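Side-chain contacts in ADP-ribose pyrophosphatase (Streptococcus suis, PDB 3O8S), which probably hydrolyses the pyrophosphate linkage of ADP-ribose or a related nucleoside diphosphate derivative, as a member of the Nudix hydrolase family: residues D81-V86 against E187-C192; A124-A129 against L193-S198; D108-E113 against V148-R153; A75-E80 against S168-L173. One frame throughout, in Å; residues are numbered along the deposited sequence.

Contact 1. Residues D81-V86 against E187-C192; sequences DKILLV and EQLALC
Leu189, on the inner side of helix 186-197, reaches two strand residues, Ile83 and Leu85, by dividing its end between them. Leu189 CB already points at strand 82-87 and lies 4.4 Å from Ile83 CD1. CG sits beside the backbone N (chi1 -59°) and sends its two methyls to different partners: Leu189 CD2 stops 4.1 Å from Ile83 CD1, while Leu189 CD1 rests 4.1 Å from Leu85 CD2. The Ile83 and Leu189 side chains cross at about a right angle, and the closest pair is methyl to methyl. Ile83 can reach so far because CG1 is swung opposite the backbone N (chi1 -160°), carrying Ile83 CD1 out to the helix, where it also finds Cys192 CB at 4.3 Å, one turn further on. Leu85 starts off beside the helix, and its tip then bends in. No hydrogen bond spans the contact, which is wholly apolar and buried. Around it, Leu95 of strand 93-99 touches both Ile83 and Leu189, Phe78 of strand 70-79 packs on Ile83 and Cys192, and Leu173 and Leu176 add loop side chains, so the helix packs against strands 70-79, 82-87 and 93-99 of the mixed sheet.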
loop_
_atom_site.group_PDB
_atom_site.type_symbol
_atom_site.label_atom_id
_atom_site.label_comp_id
_atom_site.label_asym_id
_atom_site.label_seq_id
_atom_site.Cartn_x
_atom_site.Cartn_y
_atom_site.Cartn_z
ATOM N N ASP A 81 3.316 -18.339 16.169
ATOM C CA ASP A 81 3.496 -16.922 16.486
ATOM C C ASP A 81 5.002 -16.505 16.490
ATOM O O ASP A 81 5.334 -15.436 17.001
ATOM C CB ASP A 81 2.790 -16.545 17.810
ATOM C CG ASP A 81 1.264 -16.504 17.743
ATOM O OD1 ASP A 81 0.716 -16.316 16.632
ATOM O OD2 ASP A 81 0.625 -16.594 18.805
ATOM N N LYS A 82 5.896 -17.340 15.901
ATOM C CA LYS A 82 7.314 -17.034 15.693
ATOM C C LYS A 82 7.459 -16.491 14.264
ATOM O O LYS A 82 6.826 -17.034 13.355
ATOM C CB LYS A 82 8.210 -18.257 15.918
ATOM C CG LYS A 82 8.336 -18.696 17.361
ATOM C CD LYS A 82 9.253 -19.911 17.452
ATOM C CE LYS A 82 9.468 -20.386 18.867
ATOM N NZ LYS A 82 10.650 -21.286 18.964
ATOM N N ILE A 83 8.269 -15.422 14.054
ATOM C CA ILE A 83 8.365 -14.817 12.720
ATOM C C ILE A 83 9.548 -15.370 11.897
ATOM O O ILE A 83 10.617 -15.618 12.452
ATOM C CB ILE A 83 8.417 -13.263 12.826
ATOM C CG1 ILE A 83 8.018 -12.600 11.473
ATOM C CG2 ILE A 83 9.804 -12.747 13.403
ATOM C CD1 ILE A 83 7.515 -11.153 11.582
ATOM N N LEU A 84 9.370 -15.519 10.561
ATOM C CA LEU A 84 10.491 -15.960 9.725
ATOM C C LEU A 84 11.437 -14.777 9.381
ATOM O O LEU A 84 11.008 -13.751 8.828
ATOM C CB LEU A 84 10.062 -16.680 8.432
ATOM C CG LEU A 84 11.286 -17.085 7.581
ATOM C CD1 LEU A 84 11.721 -18.526 7.784
ATOM C CD2 LEU A 84 11.159 -16.640 6.165
ATOM N N LEU A 85 12.727 -14.958 9.667
ATOM C CA LEU A 85 13.773 -13.970 9.363
ATOM C C LEU A 85 14.865 -14.631 8.555
ATOM O O LEU A 85 15.124 -15.823 8.727
ATOM C CB LEU A 85 14.362 -13.314 10.634
ATOM C CG LEU A 85 13.367 -12.550 11.525
ATOM C CD1 LEU A 85 13.941 -12.291 12.877
ATOM C CD2 LEU A 85 12.862 -11.267 10.875
ATOM N N VAL A 86 15.472 -13.863 7.642
ATOM C CA VAL A 86 16.569 -14.314 6.794
ATOM C C VAL A 86 17.815 -13.514 7.155
ATOM O O VAL A 86 17.726 -12.315 7.460
ATOM C CB VAL A 86 16.256 -14.286 5.273
ATOM C CG1 VAL A 86 15.261 -15.388 4.901
ATOM C CG2 VAL A 86 15.757 -12.916 4.806
ATOM N N GLU A 187 9.363 -3.103 16.501
ATOM C CA GLU A 187 8.028 -2.511 16.521
ATOM C C GLU A 187 7.229 -2.965 15.294
ATOM O O GLU A 187 6.074 -3.398 15.442
ATOM C CB GLU A 187 8.120 -0.972 16.573
ATOM C CG GLU A 187 8.695 -0.389 17.864
ATOM C CD GLU A 187 10.196 -0.462 18.125
ATOM O OE1 GLU A 187 10.991 -0.289 17.173
ATOM O OE2 GLU A 187 10.577 -0.643 19.305
ATOM N N GLN A 188 7.854 -2.913 14.086
ATOM C CA GLN A 188 7.210 -3.366 12.837
ATOM C C GLN A 188 6.951 -4.871 12.860
ATOM O O GLN A 188 5.899 -5.296 12.396
ATOM C CB GLN A 188 8.020 -2.967 11.590
ATOM C CG GLN A 188 7.977 -1.442 11.347
ATOM C CD GLN A 188 9.029 -0.912 10.399
ATOM O OE1 GLN A 188 10.039 -1.554 10.105
ATOM N NE2 GLN A 188 8.810 0.283 9.883
ATOM N N LEU A 189 7.864 -5.672 13.437
ATOM C CA LEU A 189 7.668 -7.134 13.568
ATOM C C LEU A 189 6.505 -7.421 14.510
ATOM O O LEU A 189 5.680 -8.280 14.198
ATOM C CB LEU A 189 8.937 -7.843 14.074
ATOM C CG LEU A 189 10.192 -7.698 13.227
ATOM C CD1 LEU A 189 11.272 -8.667 13.688
ATOM C CD2 LEU A 189 9.896 -7.856 11.742
ATOM N N ALA A 190 6.425 -6.671 15.649
ATOM C CA ALA A 190 5.336 -6.768 16.629
ATOM C C ALA A 190 3.996 -6.389 15.961
ATOM O O ALA A 190 2.994 -7.090 16.152
ATOM C CB ALA A 190 5.624 -5.885 17.838
ATOM N N LEU A 191 4.014 -5.377 15.080
ATOM C CA LEU A 191 2.829 -4.984 14.304
ATOM C C LEU A 191 2.370 -6.139 13.387
ATOM O O LEU A 191 1.173 -6.444 13.320
ATOM C CB LEU A 191 3.088 -3.700 13.476
ATOM C CG LEU A 191 1.824 -3.034 12.873
ATOM C CD1 LEU A 191 0.986 -2.337 13.979
ATOM C CD2 LEU A 191 2.184 -2.054 11.724
ATOM N N CYS A 192 3.325 -6.796 12.712
ATOM C CA CYS A 192 3.042 -7.956 11.849
ATOM C C CYS A 192 2.429 -9.106 12.659
ATOM O O CYS A 192 1.446 -9.694 12.200
ATOM C CB CYS A 192 4.307 -8.400 11.121
ATOM S SG CYS A 192 4.900 -7.214 9.888
#

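Contact 2. Residues A124-A129 against L193-S198; sequences AQRVVA and LEASRS
The C-terminal end of helix 186-197 is fastened to strand 120-132 by Arg126, whose guanidinium collects two backbone carbonyls there. Arg126 NH1 donates to Ser198 O at 2.7 Å, a nearly straight bond (170°) with the oxygen lying in the guanidinium plane. Arg126 NH1 also reaches Ala195 O at 2.9 Å, but the strongly bent geometry makes that bond weak. Both oxygens thus meet the arginine at its edge. The extended first part of the chain brings Arg126 CD to 4.1 Å from Ala195 CB; the bend at chi3 (-73°) then turns the guanidinium to the carbonyls. That methyl is shared: Val128 CG2 is 3.8 Å and Val128 CG1 4.1 Å from Ala195 CB. On the strand, Gln125 with Arg126 opposite Leu151, and Val128 with Ala129 opposite Phe149, each form a classic beta bulge. Ser198, just past the helix, is tied back to it: Ser198 OG donates to Glu194 O at 2.6 Å from above the carbonyl plane. A positive group beside the carbonyl end of a helix probably gains from the helix dipole. Arg126 NH2 carries further bonds, to Glu199 O and, as a salt bridge, to Glu202 of the second subunit. The arrangement is that of an arginine side chain bonding the last carbonyls of a helix, here fastening the C-terminal helix to the sheet of the Nudix fold at the subunit boundary.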
loop_
_atom_site.group_PDB
_atom_site.type_symbol
_atom_site.label_atom_id
_atom_site.label_comp_id
_atom_site.label_asym_id
_atom_site.label_seq_id
_atom_site.Cartn_x
_atom_site.Cartn_y
_atom_site.Cartn_z
ATOM N N ALA A 124 0.562 -14.487 -0.355
ATOM C CA ALA A 124 0.384 -13.115 0.130
ATOM C C ALA A 124 -1.034 -12.983 0.641
ATOM O O ALA A 124 -1.961 -13.424 -0.036
ATOM C CB ALA A 124 0.658 -12.133 -0.986
ATOM N N GLN A 125 -1.212 -12.457 1.854
ATOM C CA GLN A 125 -2.530 -12.476 2.452
ATOM C C GLN A 125 -3.107 -11.118 2.810
ATOM O O GLN A 125 -4.283 -10.876 2.571
ATOM C CB GLN A 125 -2.435 -13.327 3.741
ATOM C CG GLN A 125 -3.750 -13.842 4.260
ATOM C CD GLN A 125 -3.535 -14.899 5.310
ATOM O OE1 GLN A 125 -3.585 -16.088 5.028
ATOM N NE2 GLN A 125 -3.317 -14.491 6.551
ATOM N N ARG A 126 -2.324 -10.284 3.481
ATOM C CA ARG A 126 -2.835 -9.068 4.045
ATOM C C ARG A 126 -1.781 -8.003 4.033
ATOM O O ARG A 126 -0.609 -8.293 4.265
ATOM C CB ARG A 126 -3.312 -9.390 5.509
ATOM C CG ARG A 126 -3.361 -8.204 6.520
ATOM C CD ARG A 126 -3.881 -8.682 7.871
ATOM N NE ARG A 126 -5.327 -8.942 7.773
ATOM C CZ ARG A 126 -6.078 -9.459 8.731
ATOM N NH1 ARG A 126 -5.535 -9.819 9.888
ATOM N NH2 ARG A 126 -7.379 -9.606 8.550
ATOM N N VAL A 127 -2.207 -6.749 3.797
ATOM C CA VAL A 127 -1.320 -5.597 3.886
ATOM C C VAL A 127 -1.311 -5.190 5.367
ATOM O O VAL A 127 -2.326 -4.738 5.897
ATOM C CB VAL A 127 -1.684 -4.407 2.947
ATOM C CG1 VAL A 127 -0.573 -3.344 2.977
ATOM C CG2 VAL A 127 -1.914 -4.892 1.516
ATOM N N VAL A 128 -0.185 -5.399 6.035
ATOM C CA VAL A 128 -0.055 -5.009 7.444
ATOM C C VAL A 128 -0.005 -3.468 7.520
ATOM O O VAL A 128 -0.691 -2.830 8.328
ATOM C CB VAL A 128 1.208 -5.643 8.120
ATOM C CG1 VAL A 128 1.369 -5.147 9.556
ATOM C CG2 VAL A 128 1.204 -7.176 8.058
ATOM N N ALA A 129 0.886 -2.904 6.716
ATOM C CA ALA A 129 1.215 -1.479 6.698
ATOM C C ALA A 129 1.927 -1.072 5.428
ATOM O O ALA A 129 2.597 -1.902 4.823
ATOM C CB ALA A 129 2.106 -1.169 7.885
ATOM N N LEU A 193 2.950 -9.382 13.895
ATOM C CA LEU A 193 2.390 -10.435 14.771
ATOM C C LEU A 193 0.931 -10.124 15.138
ATOM O O LEU A 193 0.059 -11.002 15.034
ATOM C CB LEU A 193 3.240 -10.628 16.039
ATOM C CG LEU A 193 2.721 -11.633 17.103
ATOM C CD1 LEU A 193 2.603 -13.048 16.544
ATOM C CD2 LEU A 193 3.604 -11.636 18.313
ATOM N N GLU A 194 0.669 -8.863 15.525
ATOM C CA GLU A 194 -0.667 -8.389 15.852
ATOM C C GLU A 194 -1.605 -8.600 14.634
ATOM O O GLU A 194 -2.702 -9.112 14.820
ATOM C CB GLU A 194 -0.621 -6.916 16.312
ATOM C CG GLU A 194 -1.925 -6.389 16.896
ATOM C CD GLU A 194 -1.998 -4.877 17.048
ATOM O OE1 GLU A 194 -0.930 -4.246 17.245
ATOM O OE2 GLU A 194 -3.122 -4.324 16.965
ATOM N N ALA A 195 -1.151 -8.269 13.398
ATOM C CA ALA A 195 -1.930 -8.512 12.170
ATOM C C ALA A 195 -2.209 -10.013 11.966
ATOM O O ALA A 195 -3.342 -10.378 11.623
ATOM C CB ALA A 195 -1.204 -7.953 10.957
ATOM N N SER A 196 -1.216 -10.884 12.235
ATOM C CA SER A 196 -1.436 -12.328 12.097
ATOM C C SER A 196 -2.446 -12.876 13.104
ATOM O O SER A 196 -3.052 -13.915 12.822
ATOM C CB SER A 196 -0.129 -13.114 12.228
ATOM O OG SER A 196 0.245 -13.275 13.581
ATOM N N ARG A 197 -2.580 -12.223 14.290
ATOM C CA ARG A 197 -3.495 -12.649 15.352
ATOM C C ARG A 197 -4.904 -12.029 15.235
ATOM O O ARG A 197 -5.793 -12.402 15.996
ATOM C CB ARG A 197 -2.912 -12.293 16.733
ATOM C CG ARG A 197 -1.762 -13.201 17.194
ATOM C CD ARG A 197 -1.080 -12.608 18.412
ATOM N NE ARG A 197 -0.154 -13.547 19.061
ATOM C CZ ARG A 197 0.738 -13.204 19.994
ATOM N NH1 ARG A 197 0.839 -11.940 20.396
ATOM N NH2 ARG A 197 1.542 -14.119 20.524
ATOM N N SER A 198 -5.110 -11.088 14.323
ATOM C CA SER A 198 -6.371 -10.361 14.246
ATOM C C SER A 198 -7.280 -10.846 13.129
ATOM O O SER A 198 -6.839 -10.943 11.982
ATOM C CB SER A 198 -6.087 -8.867 14.063
ATOM O OG SER A 198 -5.204 -8.355 15.048
#

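Contact 3. Residues D108-E113 against V148-R153; sequences DNVVKE and VFILCR
No flat group enters the meeting of Val110 with Ile150 and Cys152: only branched aliphatic carbons and a sulfur face each other here. The ring of Phe149 starts from the opposite side of the strand and packs on Gln188 and Cys192 of helix 186-197, while the amide of Asn109 lies on another flank of helix 106-118 and bonds to Asp101 N and to Thr73. Val110 and Ile150 meet branch to branch, their side chains set aslant. CG1 of Val110 is 4.1 Å from CG1 of Ile150, and CG2 of Val110 is 4.1 Å from CG2 of Ile150, so each valine methyl has its own counterpart. The isoleucine offers both branches because CG1 stands beside the backbone N (chi1 -53°), leaving CG2 opposite that N. Two residues on, Cys152 points the same way, and its SG comes to 4.4 Å from Val110 CG2. Val106 extends the packing on Ile150, and Phe205 of the second subunit also touches that residue. By sequence, helix 106-118 is the Nudix helix, which in relatives carries metal-binding glutamates. The contact that seats it on strand 145-157 holds no hydrogen bond and no charge; it rests on dispersion and the exclusion of water, and the side chains of Asp108 and Asn109 find their partners elsewhere.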
loop_
_atom_site.group_PDB
_atom_site.type_symbol
_atom_site.label_atom_id
_atom_site.label_comp_id
_atom_site.label_asym_id
_atom_site.label_seq_id
_atom_site.Cartn_x
_atom_site.Cartn_y
_atom_site.Cartn_z
ATOM N N ASP A 108 3.106 -10.416 -6.353
ATOM C CA ASP A 108 3.991 -11.315 -7.099
ATOM C C ASP A 108 5.427 -11.158 -6.629
ATOM O O ASP A 108 6.148 -12.157 -6.484
ATOM C CB ASP A 108 3.887 -11.077 -8.628
ATOM C CG ASP A 108 2.537 -11.429 -9.238
ATOM O OD1 ASP A 108 1.834 -12.300 -8.672
ATOM O OD2 ASP A 108 2.185 -10.835 -10.284
ATOM N N ASN A 109 5.828 -9.904 -6.367
ATOM C CA ASN A 109 7.161 -9.563 -5.910
ATOM C C ASN A 109 7.485 -10.191 -4.526
ATOM O O ASN A 109 8.541 -10.814 -4.418
ATOM C CB ASN A 109 7.337 -8.052 -5.881
ATOM C CG ASN A 109 8.762 -7.629 -5.782
ATOM O OD1 ASN A 109 9.504 -7.618 -6.766
ATOM N ND2 ASN A 109 9.172 -7.276 -4.584
ATOM N N VAL A 110 6.592 -10.070 -3.496
ATOM C CA VAL A 110 6.882 -10.663 -2.167
ATOM C C VAL A 110 6.996 -12.180 -2.242
ATOM O O VAL A 110 7.918 -12.734 -1.665
ATOM C CB VAL A 110 5.946 -10.285 -0.974
ATOM C CG1 VAL A 110 6.279 -8.937 -0.415
ATOM C CG2 VAL A 110 4.469 -10.417 -1.297
ATOM N N VAL A 111 6.047 -12.837 -2.910
ATOM C CA VAL A 111 6.009 -14.292 -3.080
ATOM C C VAL A 111 7.303 -14.805 -3.754
ATOM O O VAL A 111 7.840 -15.823 -3.312
ATOM C CB VAL A 111 4.741 -14.717 -3.869
ATOM C CG1 VAL A 111 4.770 -16.201 -4.232
ATOM C CG2 VAL A 111 3.477 -14.372 -3.082
ATOM N N LYS A 112 7.782 -14.123 -4.822
ATOM C CA LYS A 112 8.997 -14.528 -5.528
ATOM C C LYS A 112 10.224 -14.301 -4.639
ATOM O O LYS A 112 11.128 -15.133 -4.630
ATOM C CB LYS A 112 9.156 -13.787 -6.878
ATOM N N GLU A 113 10.242 -13.188 -3.881
ATOM C CA GLU A 113 11.344 -12.865 -2.975
ATOM C C GLU A 113 11.443 -13.860 -1.834
ATOM O O GLU A 113 12.550 -14.146 -1.405
ATOM C CB GLU A 113 11.196 -11.457 -2.411
ATOM C CG GLU A 113 11.728 -10.385 -3.340
ATOM C CD GLU A 113 11.258 -8.986 -2.999
ATOM O OE1 GLU A 113 10.326 -8.845 -2.172
ATOM O OE2 GLU A 113 11.805 -8.026 -3.586
ATOM N N VAL A 148 6.111 -1.638 2.096
ATOM C CA VAL A 148 4.847 -2.394 2.196
ATOM C C VAL A 148 5.131 -3.706 2.949
ATOM O O VAL A 148 5.911 -4.529 2.474
ATOM C CB VAL A 148 4.207 -2.659 0.805
ATOM C CG1 VAL A 148 2.834 -3.310 0.943
ATOM C CG2 VAL A 148 4.094 -1.374 -0.009
ATOM N N PHE A 149 4.543 -3.865 4.142
ATOM C CA PHE A 149 4.639 -5.075 4.950
ATOM C C PHE A 149 3.448 -5.937 4.607
ATOM O O PHE A 149 2.321 -5.483 4.749
ATOM C CB PHE A 149 4.695 -4.739 6.442
ATOM C CG PHE A 149 6.010 -4.124 6.861
ATOM C CD1 PHE A 149 6.235 -2.756 6.718
ATOM C CD2 PHE A 149 7.038 -4.917 7.375
ATOM C CE1 PHE A 149 7.444 -2.193 7.099
ATOM C CE2 PHE A 149 8.247 -4.350 7.765
ATOM C CZ PHE A 149 8.440 -2.994 7.623
ATOM N N ILE A 150 3.697 -7.156 4.104
ATOM C CA ILE A 150 2.667 -8.089 3.682
ATOM C C ILE A 150 2.682 -9.321 4.596
ATOM O O ILE A 150 3.719 -9.973 4.743
ATOM C CB ILE A 150 2.851 -8.494 2.177
ATOM C CG1 ILE A 150 2.943 -7.243 1.216
ATOM C CG2 ILE A 150 1.800 -9.552 1.706
ATOM C CD1 ILE A 150 1.656 -6.523 0.975
ATOM N N LEU A 151 1.514 -9.657 5.171
ATOM C CA LEU A 151 1.401 -10.862 5.956
ATOM C C LEU A 151 1.192 -11.999 4.965
ATOM O O LEU A 151 0.370 -11.873 4.063
ATOM C CB LEU A 151 0.298 -10.761 7.013
ATOM C CG LEU A 151 -0.092 -12.052 7.727
ATOM C CD1 LEU A 151 0.953 -12.423 8.795
ATOM C CD2 LEU A 151 -1.476 -11.922 8.341
ATOM N N CYS A 152 2.038 -13.036 5.058
ATOM C CA CYS A 152 2.011 -14.199 4.179
ATOM C C CYS A 152 1.772 -15.429 4.991
ATOM O O CYS A 152 2.208 -15.543 6.136
ATOM C CB CYS A 152 3.293 -14.340 3.361
ATOM S SG CYS A 152 3.681 -12.933 2.283
ATOM N N ARG A 153 1.111 -16.373 4.367
ATOM C CA ARG A 153 0.759 -17.633 4.933
ATOM C C ARG A 153 1.702 -18.684 4.343
ATOM O O ARG A 153 1.857 -18.747 3.118
ATOM C CB ARG A 153 -0.712 -17.870 4.582
ATOM C CG ARG A 153 -1.253 -19.204 4.985
ATOM C CD ARG A 153 -2.715 -19.303 4.595
ATOM N NE ARG A 153 -3.247 -20.574 5.060
ATOM C CZ ARG A 153 -3.289 -21.679 4.333
ATOM N NH1 ARG A 153 -2.929 -21.657 3.057
ATOM N NH2 ARG A 153 -3.751 -22.803 4.856
#

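Contact 4. Residues A75-E80 against S168-L173; sequences AAIFQE and SGFFSL. With EDO (1,2-ethanediol), chain C.
The main interaction is a CH-pi contact between Gln79 and Phe170. Gln79 CB stands over one face of the ring, 4.0 Å from the centroid of Phe170 and 20° off the normal, displaced toward the rim. Gln79 CG continues across that rim and comes to 3.6 Å from Phe170 CZ. Apolar contact is slighter: the branch methyl CG2 of Ile77 is 4.3 Å from Phe170 CE1. Among polar atoms, Ile77 O lies near the ring plane, 3.8 Å from Phe170 CE1, bringing the carbonyl to the slightly positive C-H edge; the same oxygen accepts the backbone bond from Leu84. The glutamine amide turns away from the ring. Its chain bends at chi2 (-65°) and Gln79 NE2 donates to Phe78 O at 2.9 Å, on a lone pair, which ties the amide to the backbone and probably helps keep CB and CG over the ring. A 1,2-ethanediol, probably from the crystallisation liquor, takes a hydrogen bond at its O1 from Ser168 OG (2.7 Å), is also bonded to Ala118 O, and leaves its O2 3.8 Å from Phe170 CE2. Strands 70-79 and 167-171 do not pair: strand 82-87 pairs antiparallel with both, and the axes of 75-79 and 168-171 run at 64°. Their side chains thus meet across that middle strand, whose Leu84 touches Ile77 and Phe170, in the twisted mixed sheet of the Nudix fold.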
loop_
_atom_site.group_PDB
_atom_site.type_symbol
_atom_site.label_atom_id
_atom_site.label_comp_id
_atom_site.label_asym_id
_atom_site.label_seq_id
_atom_site.Cartn_x
_atom_site.Cartn_y
_atom_site.Cartn_z
ATOM N N ALA A 75 7.920 -9.496 3.630
ATOM C CA ALA A 75 6.980 -10.575 3.931
ATOM C C ALA A 75 7.091 -11.010 5.388
ATOM O O ALA A 75 8.188 -11.272 5.867
ATOM C CB ALA A 75 7.215 -11.762 3.009
ATOM N N ALA A 76 5.956 -11.068 6.088
ATOM C CA ALA A 76 5.880 -11.506 7.489
ATOM C C ALA A 76 5.211 -12.880 7.529
ATOM O O ALA A 76 4.040 -12.987 7.199
ATOM C CB ALA A 76 5.085 -10.497 8.305
ATOM N N ILE A 77 5.966 -13.920 7.857
ATOM C CA ILE A 77 5.504 -15.316 7.879
ATOM C C ILE A 77 5.585 -15.845 9.307
ATOM O O ILE A 77 6.637 -15.785 9.920
ATOM C CB ILE A 77 6.350 -16.189 6.883
ATOM C CG1 ILE A 77 6.364 -15.575 5.452
ATOM C CG2 ILE A 77 5.872 -17.685 6.853
ATOM C CD1 ILE A 77 7.696 -15.816 4.709
ATOM N N PHE A 78 4.485 -16.400 9.818
ATOM C CA PHE A 78 4.434 -16.915 11.193
ATOM C C PHE A 78 4.148 -18.412 11.270
ATOM O O PHE A 78 3.380 -18.948 10.481
ATOM C CB PHE A 78 3.370 -16.140 12.020
ATOM C CG PHE A 78 3.724 -14.682 12.228
ATOM C CD1 PHE A 78 3.324 -13.713 11.313
ATOM C CD2 PHE A 78 4.498 -14.284 13.314
ATOM C CE1 PHE A 78 3.675 -12.361 11.495
ATOM C CE2 PHE A 78 4.840 -12.938 13.498
ATOM C CZ PHE A 78 4.451 -11.989 12.568
ATOM N N GLN A 79 4.754 -19.062 12.256
ATOM C CA GLN A 79 4.554 -20.459 12.637
ATOM C C GLN A 79 4.653 -20.476 14.160
ATOM O O GLN A 79 5.675 -20.040 14.690
ATOM C CB GLN A 79 5.569 -21.410 11.940
ATOM C CG GLN A 79 5.282 -21.634 10.430
ATOM C CD GLN A 79 3.969 -22.355 10.131
ATOM O OE1 GLN A 79 3.820 -23.552 10.371
ATOM N NE2 GLN A 79 2.989 -21.652 9.580
ATOM N N GLU A 80 3.559 -20.827 14.860
ATOM C CA GLU A 80 3.466 -20.804 16.336
ATOM C C GLU A 80 3.762 -19.390 16.895
ATOM O O GLU A 80 4.409 -19.262 17.940
ATOM C CB GLU A 80 4.417 -21.833 16.976
ATOM C CG GLU A 80 3.799 -23.199 17.201
ATOM C CD GLU A 80 3.741 -24.109 15.993
ATOM O OE1 GLU A 80 4.681 -24.085 15.165
ATOM O OE2 GLU A 80 2.770 -24.893 15.907
ATOM N N SER A 168 18.111 -18.807 7.609
ATOM C CA SER A 168 16.732 -18.446 7.926
ATOM C C SER A 168 16.277 -19.203 9.175
ATOM O O SER A 168 16.873 -20.209 9.541
ATOM C CB SER A 168 15.808 -18.748 6.754
ATOM O OG SER A 168 15.700 -20.153 6.612
ATOM N N GLY A 169 15.260 -18.693 9.837
ATOM C CA GLY A 169 14.756 -19.322 11.045
ATOM C C GLY A 169 13.500 -18.664 11.556
ATOM O O GLY A 169 13.172 -17.549 11.146
ATOM N N PHE A 170 12.776 -19.366 12.436
ATOM C CA PHE A 170 11.594 -18.815 13.086
ATOM C C PHE A 170 12.021 -18.324 14.448
ATOM O O PHE A 170 12.648 -19.064 15.218
ATOM C CB PHE A 170 10.448 -19.821 13.156
ATOM C CG PHE A 170 9.777 -19.999 11.819
ATOM C CD1 PHE A 170 8.782 -19.117 11.399
ATOM C CD2 PHE A 170 10.129 -21.055 10.980
ATOM C CE1 PHE A 170 8.162 -19.280 10.162
ATOM C CE2 PHE A 170 9.494 -21.223 9.747
ATOM C CZ PHE A 170 8.510 -20.338 9.348
ATOM N N PHE A 171 11.756 -17.048 14.708
ATOM C CA PHE A 171 12.197 -16.421 15.943
ATOM C C PHE A 171 11.038 -15.861 16.721
ATOM O O PHE A 171 10.147 -15.250 16.146
ATOM C CB PHE A 171 13.216 -15.298 15.643
ATOM C CG PHE A 171 14.496 -15.782 15.013
ATOM C CD1 PHE A 171 14.618 -15.874 13.630
ATOM C CD2 PHE A 171 15.591 -16.127 15.799
ATOM C CE1 PHE A 171 15.803 -16.323 13.047
ATOM C CE2 PHE A 171 16.785 -16.566 15.213
ATOM C CZ PHE A 171 16.884 -16.657 13.841
ATOM N N SER A 172 11.080 -16.059 18.040
ATOM C CA SER A 172 10.117 -15.524 18.991
ATOM C C SER A 172 10.356 -14.008 19.108
ATOM O O SER A 172 11.515 -13.565 19.092
ATOM C CB SER A 172 10.280 -16.233 20.337
ATOM O OG SER A 172 9.524 -15.632 21.376
ATOM N N LEU A 173 9.281 -13.216 19.223
ATOM C CA LEU A 173 9.418 -11.753 19.332
ATOM C C LEU A 173 10.039 -11.308 20.669
ATOM O O LEU A 173 10.426 -10.142 20.805
ATOM C CB LEU A 173 8.076 -11.038 19.115
ATOM C CG LEU A 173 7.426 -11.071 17.722
ATOM C CD1 LEU A 173 6.736 -9.798 17.468
ATOM C CD2 LEU A 173 8.431 -11.262 16.595
HETATM C C1 EDO C . 13.234 -22.196 5.913
HETATM O O1 EDO C . 13.307 -20.789 5.561
HETATM C C2 EDO C . 12.265 -22.541 7.043
HETATM O O2 EDO C . 12.835 -22.182 8.304
#

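From the N terminus, 75-80 and 81-86 come first as the two arms of a beta hairpin, and their partners arrive late. Contact 3 is the first to close, when 148-153 returns to the helix at 108-113; it is nested inside the loops of contacts 4 and 1. Contact 4 closes next, at 168-173, and contact 1 at 187-192; these two cross. Contact 2, opened at 124-129, closes last at 193-198 and crosses all the others. Contacts 1 and 2 share helix 186-197, its first half against strand 82-87 and its second against strand 120-132, joined by the Asp81-Arg197 salt bridge, while contact 3 seats helix 106-118 and contact 4 ties the sheet's own strands together.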